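Local coordinates for protein PKS (Streptomyces albus, PDB 4OQJ) that probably catalyses decarboxylative carbon-carbon bond formation on carrier-protein-bound acyl chains, as a ketosynthase of the oxazolomycin polyketide synthase, at residues A[27-32]-A[118-123]; A[33-36]-A[40-43]. All coordinates share one frame; numbering follows the deposited sequence.

The chain first runs along strand 23-31, a central strand of the ketosynthase sheet. It then turns through 33-36 into helix 38-46. Contact 2 closes this short turn, since 33-36 packs back on the first turns of the helix at 40-43. Contact 1 closes a far longer loop: 27-32 meets 118-123, the end of helix 105-121, with 85 residues between. Contact 2 therefore lies wholly within the loop of contact 1. The centres of the two contacts are about 14 Å apart, and they touch directly through F32 CE2 and F41 CE2, 3.6 Å apart. Contact 1 ties strand 23-31 to the end of helix 105-121; contact 2 ties the loop after that strand to helix 38-46.

Contact 1 of 2, residues A[27-32]-A[118-123]; sequences GLACRF and LERAGY
The carbonyl O of L28 takes a hydrogen bond from R120 NH2 at 2.8 Å. The N-H...O angle is 150°. The donor lies in the carbonyl plane, while the oxygen sits 18° out of the guanidinium plane. The R120 chain leaves the helix with CG anti to the backbone N (chi1 179°). It then bends at chi3, and its CD passes 3.3 Å from the same L28 O. The A29 methyl lies at the guanidinium edge, with CB 3.9 Å from R120 NH2. At the other end of the contact, A121 CB rests 3.9 Å from G27 CA. G27 has no side chain, and its CA lies directly against this methyl where helix and strand backbones come close. This is strand-on-helix packing in the buried centre of the thiolase-type fold. Strand 23-31 is hydrogen-bonded through its backbone at G27, A29 and R31 to strand 259-267. Helix 105-121 ends in a Schellman motif, with G122 as C-prime residue at positive phi. Y123 N bonds to L118 O, and G122 N makes a weak bond to E119 O; G122 N also bonds to L118 O. Further along, R31 forms salt bridges with E112 and E116 of the same helix.

Contact 2 of 2, residues A[33-36]-A[40-43]; sequences PGAA and TFWK
A35 turns its methyl onto the backbone of helix 38-46. Its CB is 3.6 Å from F41 CA and equally near F41 N. The same methyl meets the F41 side chain at CB, 3.9 Å away, and approaches the ring obliquely. This is the tight, buried part of the contact. With CG anti to its backbone N, F41 carries its ring away from that N to meet F32 edge-to-face. I382 and L386 of helix 376-390 also touch F41. The arrangement is a tight strand-to-helix connection: the chain leaves strand 23-31, turns at G34 with positive phi, and folds back on the helix it is about to enter. The other side is looser and faces solvent. There T40 lies over the loop, and its OG1 is 3.6 Å from A35 CA. The A36 N is 3.3 Å from T40 OG1. A chi1 of 49° sets this hydroxyl between the backbone N and the carbonyl carbon, with CG2 beside the N. The hydroxyl is hydrogen-bonded to that of T37, just before the helix. The contact thus rests mainly on apolar packing of A35 against F41, with the threonine hydroxyl adding a polar fringe at the exposed edge.

Contact 1 of 2, residues A[27-32]-A[118-123]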
loop_
_atom_site.group_PDB
_atom_site.type_symbol
_atom_site.label_atom_id
_atom_site.label_comp_id
_atom_site.label_asym_id
_atom_site.label_seq_id
_atom_site.Cartn_x
_atom_site.Cartn_y
_atom_site.Cartn_z
ATOM N N GLY A 27 -19.589 0.742 7.933
ATOM C CA GLY A 27 -19.742 2.172 8.109
ATOM C C GLY A 27 -19.136 2.883 6.917
ATOM O O GLY A 27 -18.401 2.273 6.147
ATOM N N LEU A 28 -19.459 4.159 6.748
ATOM C CA LEU A 28 -18.902 4.929 5.644
ATOM C C LEU A 28 -19.203 6.390 5.845
ATOM O O LEU A 28 -20.056 6.749 6.651
ATOM C CB LEU A 28 -19.437 4.449 4.288
ATOM C CG LEU A 28 -20.950 4.431 4.015
ATOM C CD1 LEU A 28 -21.491 5.811 3.730
ATOM C CD2 LEU A 28 -21.237 3.516 2.832
ATOM N N ALA A 29 -18.462 7.232 5.138
ATOM C CA ALA A 29 -18.638 8.669 5.227
ATOM C C ALA A 29 -18.085 9.331 3.976
ATOM O O ALA A 29 -17.223 8.780 3.292
ATOM C CB ALA A 29 -17.954 9.218 6.465
ATOM N N CYS A 30 -18.591 10.522 3.683
ATOM C CA CYS A 30 -18.180 11.227 2.492
ATOM C C CYS A 30 -18.534 12.696 2.567
ATOM O O CYS A 30 -19.587 13.093 3.093
ATOM C CB CYS A 30 -18.823 10.598 1.248
ATOM S SG CYS A 30 -20.646 10.530 1.322
ATOM N N ARG A 31 -17.636 13.494 2.022
ATOM C CA ARG A 31 -17.888 14.892 1.735
ATOM C C ARG A 31 -17.501 15.077 0.281
ATOM O O ARG A 31 -16.313 15.051 -0.071
ATOM C CB ARG A 31 -17.083 15.799 2.655
ATOM C CG ARG A 31 -17.304 15.463 4.138
ATOM C CD ARG A 31 -16.173 15.942 4.999
ATOM N NE ARG A 31 -16.523 15.886 6.424
ATOM C CZ ARG A 31 -15.926 16.611 7.360
ATOM N NH1 ARG A 31 -14.938 17.433 7.018
ATOM N NH2 ARG A 31 -16.318 16.515 8.633
ATOM N N PHE A 32 -18.524 15.198 -0.557
ATOM C CA PHE A 32 -18.384 15.305 -2.007
ATOM C C PHE A 32 -19.009 16.639 -2.412
ATOM O O PHE A 32 -19.700 17.267 -1.600
ATOM C CB PHE A 32 -19.083 14.140 -2.704
ATOM C CG PHE A 32 -18.471 12.782 -2.431
ATOM C CD1 PHE A 32 -17.103 12.620 -2.267
ATOM C CD2 PHE A 32 -19.270 11.660 -2.366
ATOM C CE1 PHE A 32 -16.560 11.365 -2.027
ATOM C CE2 PHE A 32 -18.727 10.412 -2.117
ATOM C CZ PHE A 32 -17.370 10.265 -1.971
ATOM N N LEU A 118 -16.163 5.918 11.339
ATOM C CA LEU A 118 -16.134 5.060 12.526
ATOM C C LEU A 118 -17.350 5.338 13.411
ATOM O O LEU A 118 -17.964 4.416 13.938
ATOM C CB LEU A 118 -14.839 5.265 13.307
ATOM C CG LEU A 118 -13.633 4.587 12.654
ATOM C CD1 LEU A 118 -12.343 5.200 13.123
ATOM C CD2 LEU A 118 -13.674 3.102 12.965
ATOM N N GLU A 119 -17.711 6.606 13.554
ATOM C CA GLU A 119 -18.951 6.955 14.228
ATOM C C GLU A 119 -20.172 6.278 13.602
ATOM O O GLU A 119 -21.012 5.752 14.308
ATOM C CB GLU A 119 -19.153 8.462 14.217
ATOM C CG GLU A 119 -18.503 9.182 15.369
ATOM C CD GLU A 119 -18.947 10.626 15.416
ATOM O OE1 GLU A 119 -18.967 11.264 14.333
ATOM O OE2 GLU A 119 -19.281 11.115 16.521
ATOM N N ARG A 120 -20.291 6.317 12.280
ATOM C CA ARG A 120 -21.451 5.715 11.644
ATOM C C ARG A 120 -21.421 4.205 11.824
ATOM O O ARG A 120 -22.474 3.585 11.981
ATOM C CB ARG A 120 -21.513 6.094 10.156
ATOM C CG ARG A 120 -22.668 5.485 9.406
ATOM C CD ARG A 120 -22.962 6.258 8.131
ATOM N NE ARG A 120 -23.494 7.599 8.398
ATOM C CZ ARG A 120 -22.786 8.731 8.363
ATOM N NH1 ARG A 120 -23.382 9.895 8.613
ATOM N NH2 ARG A 120 -21.493 8.722 8.065
ATOM N N ALA A 121 -20.225 3.618 11.836
ATOM C CA ALA A 121 -20.074 2.183 12.095
ATOM C C ALA A 121 -20.448 1.818 13.526
ATOM O O ALA A 121 -20.900 0.701 13.788
ATOM C CB ALA A 121 -18.650 1.735 11.808
ATOM N N GLY A 122 -20.266 2.764 14.447
ATOM C CA GLY A 122 -20.620 2.563 15.840
ATOM C C GLY A 122 -19.441 2.151 16.716
ATOM O O GLY A 122 -19.657 1.630 17.804
ATOM N N TYR A 123 -18.211 2.408 16.263
ATOM C CA TYR A 123 -17.012 2.023 17.017
ATOM C C TYR A 123 -16.165 3.225 17.432
ATOM O O TYR A 123 -15.796 4.058 16.607
ATOM C CB TYR A 123 -16.156 1.039 16.206
ATOM C CG TYR A 123 -16.757 -0.344 16.180
ATOM C CD1 TYR A 123 -17.683 -0.710 15.193
ATOM C CD2 TYR A 123 -16.450 -1.266 17.166
ATOM C CE1 TYR A 123 -18.259 -1.968 15.189
ATOM C CE2 TYR A 123 -17.033 -2.518 17.181
ATOM C CZ TYR A 123 -17.927 -2.866 16.190
ATOM O OH TYR A 123 -18.490 -4.113 16.222
#

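Contact 2 of 2, residues A[33-36]-A[40-43]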
loop_
_atom_site.group_PDB
_atom_site.type_symbol
_atom_site.label_atom_id
_atom_site.label_comp_id
_atom_site.label_asym_id
_atom_site.label_seq_id
_atom_site.Cartn_x
_atom_site.Cartn_y
_atom_site.Cartn_z
ATOM N N PRO A 33 -18.787 17.090 -3.656
ATOM C CA PRO A 33 -19.513 18.306 -4.052
ATOM C C PRO A 33 -21.013 18.141 -3.873
ATOM O O PRO A 33 -21.573 17.124 -4.287
ATOM C CB PRO A 33 -19.153 18.471 -5.527
ATOM C CG PRO A 33 -17.825 17.780 -5.656
ATOM C CD PRO A 33 -17.924 16.589 -4.738
ATOM N N GLY A 34 -21.639 19.110 -3.213
ATOM C CA GLY A 34 -23.075 19.101 -3.019
ATOM C C GLY A 34 -23.565 18.146 -1.941
ATOM O O GLY A 34 -24.773 18.017 -1.745
ATOM N N ALA A 35 -22.655 17.490 -1.224
ATOM C CA ALA A 35 -23.074 16.478 -0.244
ATOM C C ALA A 35 -22.046 16.250 0.827
ATOM O O ALA A 35 -20.991 15.681 0.552
ATOM C CB ALA A 35 -23.367 15.147 -0.940
ATOM N N ALA A 36 -22.386 16.626 2.050
ATOM C CA ALA A 36 -21.472 16.482 3.181
ATOM C C ALA A 36 -21.695 15.191 3.976
ATOM O O ALA A 36 -21.002 14.937 4.956
ATOM C CB ALA A 36 -21.606 17.694 4.108
ATOM N N THR A 40 -27.168 13.004 2.260
ATOM C CA THR A 40 -27.313 14.064 1.265
ATOM C C THR A 40 -26.733 13.600 -0.083
ATOM O O THR A 40 -27.137 14.080 -1.145
ATOM C CB THR A 40 -26.650 15.395 1.719
ATOM O OG1 THR A 40 -25.315 15.168 2.187
ATOM C CG2 THR A 40 -27.447 16.028 2.847
ATOM N N PHE A 41 -25.784 12.670 -0.051
ATOM C CA PHE A 41 -25.228 12.124 -1.295
ATOM C C PHE A 41 -26.297 11.277 -1.984
ATOM O O PHE A 41 -26.460 11.333 -3.198
ATOM C CB PHE A 41 -23.961 11.298 -1.006
ATOM C CG PHE A 41 -23.227 10.818 -2.240
ATOM C CD1 PHE A 41 -23.107 11.623 -3.378
ATOM C CD2 PHE A 41 -22.605 9.577 -2.243
ATOM C CE1 PHE A 41 -22.414 11.180 -4.507
ATOM C CE2 PHE A 41 -21.892 9.130 -3.369
ATOM C CZ PHE A 41 -21.801 9.941 -4.499
ATOM N N TRP A 42 -27.038 10.503 -1.201
ATOM C CA TRP A 42 -28.097 9.697 -1.765
ATOM C C TRP A 42 -29.155 10.592 -2.384
ATOM O O TRP A 42 -29.795 10.214 -3.364
ATOM C CB TRP A 42 -28.731 8.794 -0.716
ATOM C CG TRP A 42 -29.868 8.030 -1.284
ATOM C CD1 TRP A 42 -31.171 8.097 -0.909
ATOM C CD2 TRP A 42 -29.804 7.087 -2.363
ATOM N NE1 TRP A 42 -31.927 7.248 -1.682
ATOM C CE2 TRP A 42 -31.110 6.614 -2.578
ATOM C CE3 TRP A 42 -28.760 6.587 -3.156
ATOM C CZ2 TRP A 42 -31.411 5.667 -3.560
ATOM C CZ3 TRP A 42 -29.053 5.649 -4.123
ATOM C CH2 TRP A 42 -30.382 5.203 -4.327
ATOM N N LYS A 43 -29.331 11.784 -1.823
ATOM C CA LYS A 43 -30.300 12.720 -2.382
ATOM C C LYS A 43 -29.824 13.252 -3.730
ATOM O O LYS A 43 -30.608 13.345 -4.663
ATOM C CB LYS A 43 -30.570 13.866 -1.411
ATOM C CG LYS A 43 -31.372 13.445 -0.190
#